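Local coordinates for protein putative NADPH-dependent oxidoreductase (Desulfitobacterium hafniense DCB-2, PDB 3DB2) that probably catalyses an NADPH-dependent oxidation or reduction, its substrate unknown, with a Rossmann-type dinucleotide-binding domain joined to a GFO/IDH/MocA-type C-terminal domain, at residues Val70-Pro75 with Ile93-Pro98; Gly123-Arg128 with Asp301-Glu306; Ala131-Lys136 with Leu190-Gly195. All blocks are in the same frame, centred on the assembly; numbering follows the deposited sequence.

Interaction 1. Residues Val70-Pro75 with Ile93-Pro98; sequences VIITVP and IYVEKP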
ATOM      1  N   VAL C  70     -23.947 -27.124  13.090  1.00 16.99           N
ATOM      2  CA  VAL C  70     -22.573 -27.524  13.390  1.00 18.53           C
ATOM      3  C   VAL C  70     -21.624 -26.337  13.190  1.00 18.95           C
ATOM      4  O   VAL C  70     -21.806 -25.485  12.330  1.00 18.47           O
ATOM      5  CB  VAL C  70     -22.098 -28.703  12.537  1.00 19.09           C
ATOM      6  CG1 VAL C  70     -22.924 -29.960  12.831  1.00 18.69           C
ATOM      7  CG2 VAL C  70     -22.190 -28.386  11.047  1.00 14.82           C
ATOM      8  N   ILE C  71     -20.578 -26.340  14.011  1.00 17.52           N
ATOM      9  CA  ILE C  71     -19.531 -25.308  14.004  1.00 14.89           C
ATOM     10  C   ILE C  71     -18.231 -26.001  13.631  1.00 19.42           C
ATOM     11  O   ILE C  71     -17.608 -26.691  14.451  1.00 18.57           O
ATOM     12  CB  ILE C  71     -19.517 -24.615  15.364  1.00 15.28           C
ATOM     13  CG1 ILE C  71     -20.856 -23.886  15.643  1.00 16.61           C
ATOM     14  CG2 ILE C  71     -18.326 -23.665  15.499  1.00 20.17           C
ATOM     15  CD1 ILE C  71     -21.011 -23.392  17.044  1.00 17.54           C
ATOM     16  N   ILE C  72     -17.830 -25.879  12.372  1.00 17.77           N
ATOM     17  CA  ILE C  72     -16.775 -26.643  11.741  1.00 16.88           C
ATOM     18  C   ILE C  72     -15.461 -25.877  11.745  1.00 19.27           C
ATOM     19  O   ILE C  72     -15.316 -24.867  11.052  1.00 18.23           O
ATOM     20  CB  ILE C  72     -17.156 -27.028  10.290  1.00 17.38           C
ATOM     21  CG1 ILE C  72     -18.447 -27.851  10.278  1.00 16.29           C
ATOM     22  CG2 ILE C  72     -16.046 -27.737   9.528  1.00 16.58           C
ATOM     23  CD1 ILE C  72     -19.037 -28.068   8.902  1.00 12.83           C
ATOM     24  N   THR C  73     -14.520 -26.368  12.521  1.00 19.66           N
ATOM     25  CA  THR C  73     -13.188 -25.793  12.669  1.00 23.76           C
ATOM     26  C   THR C  73     -12.133 -26.864  12.393  1.00 25.75           C
ATOM     27  O   THR C  73     -11.216 -27.038  13.186  1.00 31.20           O
ATOM     28  CB  THR C  73     -12.978 -25.195  14.067  1.00 18.79           C
ATOM     29  OG1 THR C  73     -13.304 -26.135  15.087  1.00 22.83           O
ATOM     30  CG2 THR C  73     -13.932 -24.029  14.379  1.00 23.24           C
ATOM     31  N   VAL C  74     -12.304 -27.566  11.299  1.00 22.42           N
ATOM     32  CA  VAL C  74     -11.425 -28.625  10.816  1.00 24.16           C
ATOM     33  C   VAL C  74     -10.484 -28.059   9.761  1.00 27.53           C
ATOM     34  O   VAL C  74     -10.758 -26.920   9.345  1.00 29.82           O
ATOM     35  CB  VAL C  74     -12.262 -29.767  10.230  1.00 25.54           C
ATOM     36  CG1 VAL C  74     -13.303 -30.263  11.223  1.00 25.94           C
ATOM     37  CG2 VAL C  74     -12.927 -29.279   8.940  1.00 26.99           C
ATOM     38  N   PRO C  75      -9.450 -28.770   9.349  1.00 26.31           N
ATOM     39  CA  PRO C  75      -8.559 -28.226   8.325  1.00 29.15           C
ATOM     40  C   PRO C  75      -9.231 -27.876   7.003  1.00 28.61           C
ATOM     41  O   PRO C  75     -10.149 -28.573   6.592  1.00 22.14           O
ATOM     42  CB  PRO C  75      -7.575 -29.374   8.034  1.00 28.86           C
ATOM     43  CG  PRO C  75      -7.660 -30.290   9.202  1.00 28.18           C
ATOM     44  CD  PRO C  75      -9.011 -30.105   9.808  1.00 27.44           C
ATOM     45  N   ILE C  93     -25.016 -24.898   8.840  1.00 13.87           N
ATOM     46  CA  ILE C  93     -23.580 -24.952   8.779  1.00 13.95           C
ATOM     47  C   ILE C  93     -22.942 -23.619   9.159  1.00 21.31           C
ATOM     48  O   ILE C  93     -23.239 -22.599   8.538  1.00 17.44           O
ATOM     49  CB  ILE C  93     -23.099 -25.300   7.357  1.00 19.13           C
ATOM     50  CG1 ILE C  93     -23.629 -26.611   6.757  1.00 20.03           C
ATOM     51  CG2 ILE C  93     -21.582 -25.260   7.316  1.00 16.47           C
ATOM     52  CD1 ILE C  93     -23.131 -27.854   7.470  1.00 17.52           C
ATOM     53  N   TYR C  94     -22.069 -23.652  10.146  1.00 16.59           N
ATOM     54  CA  TYR C  94     -21.034 -22.639  10.360  1.00 19.58           C
ATOM     55  C   TYR C  94     -19.713 -23.335   9.987  1.00 21.12           C
ATOM     56  O   TYR C  94     -19.361 -24.399  10.500  1.00 19.26           O
ATOM     57  CB  TYR C  94     -21.087 -22.005  11.758  1.00 17.05           C
ATOM     58  CG  TYR C  94     -19.953 -21.013  11.934  1.00 17.89           C
ATOM     59  CD1 TYR C  94     -18.698 -21.404  12.396  1.00 19.30           C
ATOM     60  CD2 TYR C  94     -20.133 -19.677  11.624  1.00 20.45           C
ATOM     61  CE1 TYR C  94     -17.650 -20.544  12.557  1.00 21.92           C
ATOM     62  CE2 TYR C  94     -19.086 -18.776  11.780  1.00 26.06           C
ATOM     63  CZ  TYR C  94     -17.870 -19.217  12.247  1.00 20.46           C
ATOM     64  OH  TYR C  94     -16.804 -18.364  12.412  1.00 28.90           O
ATOM     65  N   VAL C  95     -18.943 -22.695   9.110  1.00 16.14           N
ATOM     66  CA  VAL C  95     -17.596 -23.138   8.805  1.00 13.96           C
ATOM     67  C   VAL C  95     -16.637 -21.935   8.899  1.00 19.43           C
ATOM     68  O   VAL C  95     -16.952 -20.795   8.550  1.00 16.05           O
ATOM     69  CB  VAL C  95     -17.473 -23.880   7.471  1.00 14.62           C
ATOM     70  CG1 VAL C  95     -17.695 -23.001   6.266  1.00 15.55           C
ATOM     71  CG2 VAL C  95     -16.105 -24.561   7.347  1.00 17.34           C
ATOM     72  N   GLU C  96     -15.445 -22.203   9.434  1.00 17.53           N
ATOM     73  CA  GLU C  96     -14.450 -21.159   9.565  1.00 16.89           C
ATOM     74  C   GLU C  96     -13.954 -20.790   8.169  1.00 19.28           C
ATOM     75  O   GLU C  96     -14.040 -21.537   7.198  1.00 20.82           O
ATOM     76  CB  GLU C  96     -13.207 -21.560  10.343  1.00 25.22           C
ATOM     77  CG  GLU C  96     -13.174 -20.950  11.729  1.00 31.33           C
ATOM     78  CD  GLU C  96     -13.260 -19.435  11.678  1.00 37.57           C
ATOM     79  OE1 GLU C  96     -12.989 -18.784  10.647  1.00 36.14           O
ATOM     80  OE2 GLU C  96     -13.637 -18.896  12.740  1.00 39.68           O
ATOM     81  N   LYS C  97     -13.392 -19.589   8.084  1.00 23.69           N
ATOM     82  CA  LYS C  97     -12.864 -19.093   6.852  1.00 15.70           C
ATOM     83  C   LYS C  97     -11.588 -19.812   6.319  1.00 20.41           C
ATOM     84  O   LYS C  97     -10.910 -20.270   7.306  1.00 20.91           O
ATOM     85  CB  LYS C  97     -12.501 -17.611   6.814  1.00 18.95           C
ATOM     86  CG  LYS C  97     -11.962 -17.030   8.084  1.00 21.03           C
ATOM     87  CD  LYS C  97     -10.696 -17.657   8.624  1.00 31.45           C
ATOM     88  CE  LYS C  97      -9.498 -17.305   7.750  1.00 39.55           C
ATOM     89  NZ  LYS C  97      -8.305 -17.165   8.655  1.00 48.06           N
ATOM     90  N   PRO C  98     -11.051 -19.999   5.101  1.00 18.09           N
ATOM     91  CA  PRO C  98     -11.408 -19.845   3.627  1.00 20.15           C
ATOM     92  C   PRO C  98     -12.503 -20.924   3.667  1.00 17.89           C
ATOM     93  O   PRO C  98     -12.298 -21.869   4.448  1.00 17.38           O
ATOM     94  CB  PRO C  98     -10.196 -20.098   2.829  1.00 23.32           C
ATOM     95  CG  PRO C  98      -9.383 -20.984   3.712  1.00 25.77           C
ATOM     96  CD  PRO C  98      -9.673 -20.566   5.118  1.00 22.66           C
TER
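Ile72 overlaps two side chains of the neighbouring strand: its CG2 lies 3.9 Å from Val95 CG2, while its CD1, carried back along the strand by CG1, reaches Ile93 CG2 at 4.1 Å. The two strands are adjacent and parallel in the Rossmann fold, the two strands of the beta-alpha-beta unit that helix 79-88 connects, and their short axes diverge by only 14°. Three backbone bonds fix the register. Tyr94 N meets Val70 O and Glu96 N meets Ile72 O, both nearly along the C=O axis, whereas Ile72 N approaches Tyr94 O at 2.8 Å from above the carbonyl plane. Val70, Ile72, Ile93 and Val95 share the face covered by helix 79-88; there Val70 and Ile93 run side by side, with CG2 of Val70 3.7 Å from CD1 of Ile93. An alanine in place of Ile72 would remove both branches and would probably loosen the packing of Ile93 and Val95 beneath that helix. Ile71 and Tyr94 occupy the other face, toward helix 15-24. Tyr94 CG stands anti to the backbone N (chi1 177°), which sets CD1 3.9 Å from Ile71 CG2 and sends the hydroxyl on to Glu306. At the strand ends Thr73 OG1 hydrogen-bonds to Gly12 O and Glu96 OE2 to Trp16 NE1, while the other carboxylate oxygen, Glu96 OE1, accepts from Lys97 N at 2.7 Å.

Interaction 2. Residues Gly123-Arg128 with Asp301-Glu306; sequences GHSSRR and DHLRVE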
ATOM      1  N   GLY C 123     -17.350 -18.035   8.201  1.00 17.39           N
ATOM      2  CA  GLY C 123     -16.999 -17.032   9.138  1.00 15.30           C
ATOM      3  C   GLY C 123     -15.749 -16.243   8.830  1.00 17.84           C
ATOM      4  O   GLY C 123     -14.670 -16.602   9.256  1.00 31.62           O
ATOM      5  N   HIS C 124     -15.914 -15.115   8.141  1.00 17.56           N
ATOM      6  CA  HIS C 124     -14.965 -14.011   8.032  1.00 13.58           C
ATOM      7  C   HIS C 124     -15.401 -12.910   9.000  1.00 15.39           C
ATOM      8  O   HIS C 124     -16.265 -12.105   8.669  1.00 19.57           O
ATOM      9  CB  HIS C 124     -14.931 -13.460   6.615  1.00 17.16           C
ATOM     10  CG  HIS C 124     -14.806 -14.470   5.532  1.00 17.50           C
ATOM     11  ND1 HIS C 124     -15.757 -15.401   5.214  1.00 17.54           N
ATOM     12  CD2 HIS C 124     -13.790 -14.666   4.671  1.00 18.45           C
ATOM     13  CE1 HIS C 124     -15.344 -16.134   4.210  1.00 22.06           C
ATOM     14  NE2 HIS C 124     -14.150 -15.706   3.856  1.00 17.47           N
ATOM     15  N   SER C 125     -14.870 -12.866  10.221  1.00 16.21           N
ATOM     16  CA  SER C 125     -15.544 -12.061  11.244  1.00 16.29           C
ATOM     17  C   SER C 125     -15.033 -10.642  11.326  1.00 13.69           C
ATOM     18  O   SER C 125     -15.642  -9.858  12.033  1.00 16.17           O
ATOM     19  CB  SER C 125     -15.394 -12.728  12.631  1.00 14.73           C
ATOM     20  OG  SER C 125     -14.046 -12.623  13.084  1.00 19.22           O
ATOM     21  N   SER C 126     -13.934 -10.322  10.649  1.00 16.00           N
ATOM     22  CA  SER C 126     -13.382  -8.970  10.664  1.00 16.83           C
ATOM     23  C   SER C 126     -14.375  -7.897  10.241  1.00 13.07           C
ATOM     24  O   SER C 126     -14.375  -6.775  10.763  1.00 15.52           O
ATOM     25  CB  SER C 126     -12.109  -8.893   9.754  1.00 15.92           C
ATOM     26  OG  SER C 126     -11.404  -7.699  10.031  1.00 31.80           O
ATOM     27  N   ARG C 127     -15.224  -8.203   9.248  1.00 16.90           N
ATOM     28  CA  ARG C 127     -16.194  -7.260   8.735  1.00 17.11           C
ATOM     29  C   ARG C 127     -17.217  -6.909   9.823  1.00 19.34           C
ATOM     30  O   ARG C 127     -17.861  -5.876   9.696  1.00 18.98           O
ATOM     31  CB  ARG C 127     -16.954  -7.748   7.501  1.00 15.09           C
ATOM     32  CG  ARG C 127     -17.808  -8.978   7.643  1.00 17.07           C
ATOM     33  CD  ARG C 127     -18.846  -9.064   6.555  1.00 18.78           C
ATOM     34  NE  ARG C 127     -18.305  -9.595   5.297  1.00 14.59           N
ATOM     35  CZ  ARG C 127     -19.055  -9.595   4.190  1.00 19.72           C
ATOM     36  NH1 ARG C 127     -20.284  -9.110   4.210  1.00 19.29           N
ATOM     37  NH2 ARG C 127     -18.624 -10.063   3.024  1.00 18.44           N
ATOM     38  N   ARG C 128     -17.309  -7.744  10.845  1.00 17.34           N
ATOM     39  CA  ARG C 128     -18.251  -7.534  11.931  1.00 19.89           C
ATOM     40  C   ARG C 128     -17.741  -6.568  12.995  1.00 18.75           C
ATOM     41  O   ARG C 128     -18.535  -6.060  13.807  1.00 20.99           O
ATOM     42  CB  ARG C 128     -18.589  -8.862  12.610  1.00 23.96           C
ATOM     43  CG  ARG C 128     -18.865 -10.022  11.683  1.00 22.18           C
ATOM     44  CD  ARG C 128     -20.015 -10.864  12.158  1.00 27.41           C
ATOM     45  NE  ARG C 128     -20.517 -11.648  11.039  1.00 25.57           N
ATOM     46  CZ  ARG C 128     -21.699 -11.726  10.478  1.00 19.56           C
ATOM     47  NH1 ARG C 128     -22.708 -11.016  10.912  1.00 16.16           N
ATOM     48  NH2 ARG C 128     -21.874 -12.547   9.449  1.00 26.76           N
ATOM     49  N   ASP C 301     -18.552  -7.987  19.511  1.00 19.51           N
ATOM     50  CA  ASP C 301     -17.987  -9.311  19.765  1.00 21.15           C
ATOM     51  C   ASP C 301     -18.059 -10.111  18.454  1.00 17.81           C
ATOM     52  O   ASP C 301     -19.007 -10.857  18.216  1.00 19.23           O
ATOM     53  CB  ASP C 301     -18.704 -10.053  20.888  1.00 20.28           C
ATOM     54  CG  ASP C 301     -17.939 -11.291  21.331  1.00 23.29           C
ATOM     55  OD1 ASP C 301     -17.238 -11.863  20.475  1.00 20.07           O
ATOM     56  OD2 ASP C 301     -18.001 -11.694  22.518  1.00 21.44           O
ATOM     57  N   HIS C 302     -17.045  -9.907  17.623  1.00 18.22           N
ATOM     58  CA  HIS C 302     -17.050 -10.385  16.230  1.00 12.20           C
ATOM     59  C   HIS C 302     -17.256 -11.884  16.133  1.00 18.61           C
ATOM     60  O   HIS C 302     -17.945 -12.378  15.235  1.00 19.07           O
ATOM     61  CB  HIS C 302     -15.778  -9.911  15.559  1.00 12.24           C
ATOM     62  CG  HIS C 302     -14.446 -10.366  16.042  1.00 16.88           C
ATOM     63  ND1 HIS C 302     -13.720 -11.379  15.438  1.00 19.38           N
ATOM     64  CD2 HIS C 302     -13.690  -9.954  17.085  1.00 17.52           C
ATOM     65  CE1 HIS C 302     -12.585 -11.552  16.084  1.00 19.85           C
ATOM     66  NE2 HIS C 302     -12.539 -10.698  17.099  1.00 16.20           N
ATOM     67  N   LEU C 303     -16.681 -12.648  17.073  1.00 16.85           N
ATOM     68  CA  LEU C 303     -16.788 -14.112  16.937  1.00 16.88           C
ATOM     69  C   LEU C 303     -18.146 -14.571  17.441  1.00 20.13           C
ATOM     70  O   LEU C 303     -18.820 -15.439  16.890  1.00 20.31           O
ATOM     71  CB  LEU C 303     -15.645 -14.794  17.704  1.00 19.06           C
ATOM     72  CG  LEU C 303     -14.228 -14.425  17.292  1.00 14.56           C
ATOM     73  CD1 LEU C 303     -13.225 -15.218  18.120  1.00 20.21           C
ATOM     74  CD2 LEU C 303     -14.033 -14.678  15.807  1.00 17.23           C
ATOM     75  N   ARG C 304     -18.621 -13.971  18.534  1.00 18.13           N
ATOM     76  CA  ARG C 304     -19.931 -14.320  19.066  1.00 16.85           C
ATOM     77  C   ARG C 304     -21.065 -13.969  18.121  1.00 19.82           C
ATOM     78  O   ARG C 304     -21.949 -14.781  17.852  1.00 15.71           O
ATOM     79  CB  ARG C 304     -20.159 -13.586  20.392  1.00 18.44           C
ATOM     80  CG  ARG C 304     -21.556 -13.752  20.956  1.00 22.14           C
ATOM     81  CD  ARG C 304     -21.622 -13.192  22.375  1.00 27.18           C
ATOM     82  NE  ARG C 304     -22.992 -13.184  22.880  1.00 29.83           N
ATOM     83  CZ  ARG C 304     -23.371 -12.701  24.054  1.00 30.25           C
ATOM     84  NH1 ARG C 304     -22.524 -12.156  24.903  1.00 23.46           N
ATOM     85  NH2 ARG C 304     -24.650 -12.751  24.402  1.00 28.32           N
ATOM     86  N   VAL C 305     -21.045 -12.741  17.588  1.00 19.92           N
ATOM     87  CA  VAL C 305     -22.162 -12.310  16.746  1.00 18.28           C
ATOM     88  C   VAL C 305     -22.227 -13.115  15.455  1.00 19.16           C
ATOM     89  O   VAL C 305     -23.340 -13.282  14.936  1.00 18.90           O
ATOM     90  CB  VAL C 305     -22.157 -10.814  16.403  1.00 22.21           C
ATOM     91  CG1 VAL C 305     -22.281  -9.996  17.673  1.00 21.86           C
ATOM     92  CG2 VAL C 305     -20.912 -10.438  15.595  1.00 20.22           C
ATOM     93  N   GLU C 306     -21.121 -13.614  14.937  1.00 19.39           N
ATOM     94  CA  GLU C 306     -21.216 -14.342  13.662  1.00 21.27           C
ATOM     95  C   GLU C 306     -21.907 -15.696  13.813  1.00 21.46           C
ATOM     96  O   GLU C 306     -22.679 -16.087  12.934  1.00 21.92           O
ATOM     97  CB  GLU C 306     -19.850 -14.461  13.015  1.00 24.87           C
ATOM     98  CG  GLU C 306     -18.903 -15.561  13.416  1.00 29.06           C
ATOM     99  CD  GLU C 306     -17.590 -15.571  12.635  1.00 18.75           C
ATOM    100  OE1 GLU C 306     -17.560 -15.241  11.433  1.00 22.73           O
ATOM    101  OE2 GLU C 306     -16.553 -15.925  13.226  1.00 30.69           O
TER
HETATM  102  O   HOH W   1     -18.903 -13.325   9.560  1.00 23.77           O
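The guanidinium of Arg128 has Glu306 CA over one face, 3.8 Å above the plane and offset toward the rim, and a water at its edge, in plane. The His302 ring is met at its edge by Ser125, whose OG lies 2.7 Å from ND1 in a hydrogen bond that either partner could donate. Ser125 OG sits between its backbone N and carbonyl carbon (chi1 71°), and His302 CG takes the same position on its own residue, so the two groups meet tip to edge. The ring's other nitrogen, NE2, hydrogen-bonds to Trp261 O and Thr267 OG1. These side chains join the loop leaving the last Rossmann strand, 120-123, to the start of helix 302-316, which Asp301 opens as N-cap, its OD1 accepting from Arg304 N. Glu306 extends beyond CG until OE1 is 3.0 Å from Gly123 CA; a side chain at Gly123 would clash with this oxygen. OE2 is bound by Tyr94 OH. Arg128 NE and Glu306 OE1 are 4.7 Å apart, too far for direct contact, and the water bridges them: it accepts from NE at 2.8 Å and donates to OE1 and to His124 O. The positive charge nearby would probably help keep the buried carboxylate ionised. Arg128 itself has a salt bridge from NH2 to Glu309, and its CD packs 3.6 Å from Val305 CG2.

Interaction 3. Residues Ala131-Lys136 with Leu190-Gly195; sequences ALRKMK and LQFLLG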
ATOM      1  N   ALA C 131     -15.354  -1.266  14.057  1.00 16.46           N
ATOM      2  CA  ALA C 131     -14.585  -0.375  13.175  1.00 16.44           C
ATOM      3  C   ALA C 131     -14.945  -0.626  11.727  1.00 17.87           C
ATOM      4  O   ALA C 131     -15.114   0.342  11.002  1.00 18.38           O
ATOM      5  CB  ALA C 131     -13.114  -0.557  13.407  1.00 18.91           C
ATOM      6  N   LEU C 132     -15.076  -1.875  11.280  1.00 14.56           N
ATOM      7  CA  LEU C 132     -15.376  -2.098   9.865  1.00 17.26           C
ATOM      8  C   LEU C 132     -16.798  -1.677   9.518  1.00 15.32           C
ATOM      9  O   LEU C 132     -17.143  -1.132   8.436  1.00 13.78           O
ATOM     10  CB  LEU C 132     -15.108  -3.572   9.560  1.00 16.83           C
ATOM     11  CG  LEU C 132     -13.736  -3.922   9.010  1.00 17.63           C
ATOM     12  CD1 LEU C 132     -13.497  -3.256   7.656  1.00 16.55           C
ATOM     13  CD2 LEU C 132     -12.654  -3.532  10.023  1.00 19.30           C
ATOM     14  N   ARG C 133     -17.701  -1.909  10.474  1.00 16.97           N
ATOM     15  CA  ARG C 133     -19.088  -1.446  10.367  1.00 14.69           C
ATOM     16  C   ARG C 133     -19.166   0.084  10.241  1.00 16.93           C
ATOM     17  O   ARG C 133     -19.963   0.607   9.461  1.00 18.46           O
ATOM     18  CB  ARG C 133     -19.941  -1.922  11.534  1.00 15.96           C
ATOM     19  CG  ARG C 133     -20.152  -3.412  11.664  1.00 17.84           C
ATOM     20  CD  ARG C 133     -20.682  -4.040  10.388  1.00 21.12           C
ATOM     21  NE  ARG C 133     -21.168  -5.394  10.517  1.00 21.93           N
ATOM     22  CZ  ARG C 133     -21.398  -6.320   9.602  1.00 24.66           C
ATOM     23  NH1 ARG C 133     -21.198  -6.130   8.314  1.00 30.05           N
ATOM     24  NH2 ARG C 133     -21.859  -7.518   9.967  1.00 30.25           N
ATOM     25  N   LYS C 134     -18.340   0.794  10.987  1.00 14.46           N
ATOM     26  CA  LYS C 134     -18.366   2.252  10.968  1.00 20.80           C
ATOM     27  C   LYS C 134     -17.789   2.722   9.647  1.00 19.10           C
ATOM     28  O   LYS C 134     -18.311   3.620   8.962  1.00 19.34           O
ATOM     29  CB  LYS C 134     -17.615   2.767  12.196  1.00 18.21           C
ATOM     30  CG  LYS C 134     -17.460   4.275  12.265  1.00 20.25           C
ATOM     31  CD  LYS C 134     -18.834   4.886  12.506  1.00 22.16           C
ATOM     32  CE  LYS C 134     -18.830   6.361  12.148  1.00 30.42           C
ATOM     33  NZ  LYS C 134     -19.246   7.152  13.341  1.00 34.93           N
HETATM   34  N   MSE C 135     -16.674   2.102   9.242  1.00 16.40           N
HETATM   35  CA  MSE C 135     -16.058   2.476   7.960  1.00 16.66           C
HETATM   36  C   MSE C 135     -17.028   2.286   6.807  1.00 17.67           C
HETATM   37  O   MSE C 135     -17.084   3.078   5.855  1.00 21.04           O
HETATM   38  CB  MSE C 135     -14.744   1.711   7.740  1.00 17.46           C
HETATM   39  CG  MSE C 135     -13.651   2.134   8.725  1.00 11.73           C
HETATM   40 SE   MSE C 135     -12.171   0.823   8.695  0.75 20.69          SE
HETATM   41  CE  MSE C 135     -11.456   1.463   7.017  1.00 18.27           C
ATOM     42  N   LYS C 136     -17.836   1.255   6.844  1.00 14.34           N
ATOM     43  CA  LYS C 136     -18.831   0.927   5.850  1.00 15.47           C
ATOM     44  C   LYS C 136     -19.888   2.032   5.819  1.00 18.82           C
ATOM     45  O   LYS C 136     -20.278   2.555   4.759  1.00 28.47           O
ATOM     46  CB  LYS C 136     -19.452  -0.447   6.147  1.00 20.87           C
ATOM     47  CG  LYS C 136     -20.480  -0.878   5.106  1.00 20.59           C
ATOM     48  CD  LYS C 136     -19.843  -0.816   3.726  1.00 26.37           C
ATOM     49  CE  LYS C 136     -20.531  -1.772   2.760  1.00 28.45           C
ATOM     50  NZ  LYS C 136     -20.475  -1.234   1.373  1.00 25.50           N
ATOM     51  N   LEU C 190     -12.363  -6.049   1.879  1.00 16.02           N
ATOM     52  CA  LEU C 190     -12.339  -5.223   0.672  1.00 14.20           C
ATOM     53  C   LEU C 190     -13.610  -5.343  -0.151  1.00 12.85           C
ATOM     54  O   LEU C 190     -14.153  -4.376  -0.674  1.00 19.59           O
ATOM     55  CB  LEU C 190     -11.131  -5.608  -0.196  1.00 15.44           C
ATOM     56  CG  LEU C 190      -9.784  -5.099   0.351  1.00 16.68           C
ATOM     57  CD1 LEU C 190      -8.610  -5.782  -0.340  1.00 18.46           C
ATOM     58  CD2 LEU C 190      -9.707  -3.594   0.181  1.00 20.00           C
ATOM     59  N   GLN C 191     -14.138  -6.560  -0.294  1.00 14.73           N
ATOM     60  CA  GLN C 191     -15.371  -6.721  -1.071  1.00 16.77           C
ATOM     61  C   GLN C 191     -16.588  -6.369  -0.233  1.00 16.04           C
ATOM     62  O   GLN C 191     -17.613  -5.964  -0.773  1.00 19.64           O
ATOM     63  CB  GLN C 191     -15.391  -8.139  -1.638  1.00 19.91           C
ATOM     64  CG  GLN C 191     -14.275  -8.351  -2.670  1.00 19.10           C
ATOM     65  CD  GLN C 191     -14.351  -9.677  -3.415  1.00 22.20           C
ATOM     66  OE1 GLN C 191     -14.545  -9.759  -4.622  1.00 18.12           O
ATOM     67  NE2 GLN C 191     -14.160 -10.796  -2.714  1.00 25.27           N
ATOM     68  N   PHE C 192     -16.511  -6.476   1.092  1.00 14.22           N
ATOM     69  CA  PHE C 192     -17.549  -5.940   1.967  1.00 15.17           C
ATOM     70  C   PHE C 192     -17.687  -4.428   1.806  1.00 16.33           C
ATOM     71  O   PHE C 192     -18.758  -3.828   1.671  1.00 15.35           O
ATOM     72  CB  PHE C 192     -17.214  -6.274   3.413  1.00 17.37           C
ATOM     73  CG  PHE C 192     -17.984  -5.496   4.455  1.00 16.33           C
ATOM     74  CD1 PHE C 192     -19.364  -5.667   4.528  1.00 20.89           C
ATOM     75  CD2 PHE C 192     -17.362  -4.636   5.345  1.00 17.46           C
ATOM     76  CE1 PHE C 192     -20.092  -4.971   5.470  1.00 18.10           C
ATOM     77  CE2 PHE C 192     -18.090  -3.914   6.273  1.00 19.51           C
ATOM     78  CZ  PHE C 192     -19.464  -4.095   6.321  1.00 20.16           C
ATOM     79  N   LEU C 193     -16.534  -3.752   1.805  1.00 16.09           N
ATOM     80  CA  LEU C 193     -16.506  -2.295   1.721  1.00 16.04           C
ATOM     81  C   LEU C 193     -16.851  -1.781   0.326  1.00 18.28           C
ATOM     82  O   LEU C 193     -17.628  -0.815   0.240  1.00 19.23           O
ATOM     83  CB  LEU C 193     -15.133  -1.802   2.156  1.00 19.60           C
ATOM     84  CG  LEU C 193     -14.713  -1.989   3.611  1.00 22.87           C
ATOM     85  CD1 LEU C 193     -13.333  -1.367   3.835  1.00 19.89           C
ATOM     86  CD2 LEU C 193     -15.758  -1.391   4.551  1.00 31.18           C
ATOM     87  N   LEU C 194     -16.308  -2.402  -0.710  1.00 18.52           N
ATOM     88  CA  LEU C 194     -16.431  -1.904  -2.075  1.00 23.39           C
ATOM     89  C   LEU C 194     -17.125  -2.779  -3.111  1.00 22.39           C
ATOM     90  O   LEU C 194     -17.240  -2.335  -4.274  1.00 28.92           O
ATOM     91  CB  LEU C 194     -15.016  -1.648  -2.634  1.00 18.90           C
ATOM     92  CG  LEU C 194     -14.167  -0.608  -1.917  1.00 15.33           C
ATOM     93  CD1 LEU C 194     -13.044  -0.160  -2.825  1.00 25.24           C
ATOM     94  CD2 LEU C 194     -15.011   0.576  -1.469  1.00 26.99           C
ATOM     95  N   GLY C 195     -17.589  -3.973  -2.799  1.00 16.33           N
ATOM     96  CA  GLY C 195     -18.197  -4.815  -3.804  1.00 18.29           C
ATOM     97  C   GLY C 195     -17.173  -5.709  -4.508  1.00 20.24           C
ATOM     98  O   GLY C 195     -15.993  -5.724  -4.137  1.00 19.23           O
TER
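Phe192 is the first residue of 190-195 to reach helix 130-140. Its CG is anti to the backbone N (chi1 165°), which carries the ring toward helix 130-140, where two basic side chains and a carbonyl meet it. Leu132 O lies at the ring edge, 3.6 Å from Phe192 CE2. Lys136 passes over one face, with its CG 3.6 Å from Phe192 CZ. Arg133 brings NH1 to 3.3 Å from Phe192 CE1, which sits at the edge of the guanidinium; the two planes are 65° apart, so they do not stack, and NH2 forms a salt bridge with Glu321. Bends at chi2 and chi4 then swing the Lys136 ammonium to the end of helix 183-194, where NZ donates to Leu193 O at 3.1 Å from above the carbonyl plane; Asp140 provides a salt bridge to the same NZ. The end of Leu193 comes close to helix 130-140: CD1 is 4.3 Å from Leu132 CD1, and CD2 lies 4.1 Å from Lys136 CA. With their short axes 10.2 Å apart and inclined by 31°, the helices pack side by side in the GFO/IDH/MocA-type C-terminal domain, where Leu132 and the selenomethionine Met135 rest on strands 240-247 and 250-256 of its large mixed sheet.

How the interactions relate
Interactions 1 and 2 are buried; interaction 3 is only partly so and lies across the chain's centre from interaction 1. Backbone bonding and aliphatic packing build the first, inside the Rossmann sheet. The second relies instead on a histidine-serine pair and a water-bridged carboxylate. In the third, basic side chains flank an aromatic ring above an apolar layer. Interactions 1 and 2 meet directly: Val95 O lies 2.8 Å from Gly123 N, linking neighbouring strands of one sheet, and the tyrosine hydroxyl is where the two contacts share a side-chain bond. The loop 123-128 then leads into helix 130-140 of interaction 3, while Arg127 NH1 of that loop packs 3.6 Å from Phe192 CD1 on helix 183-194.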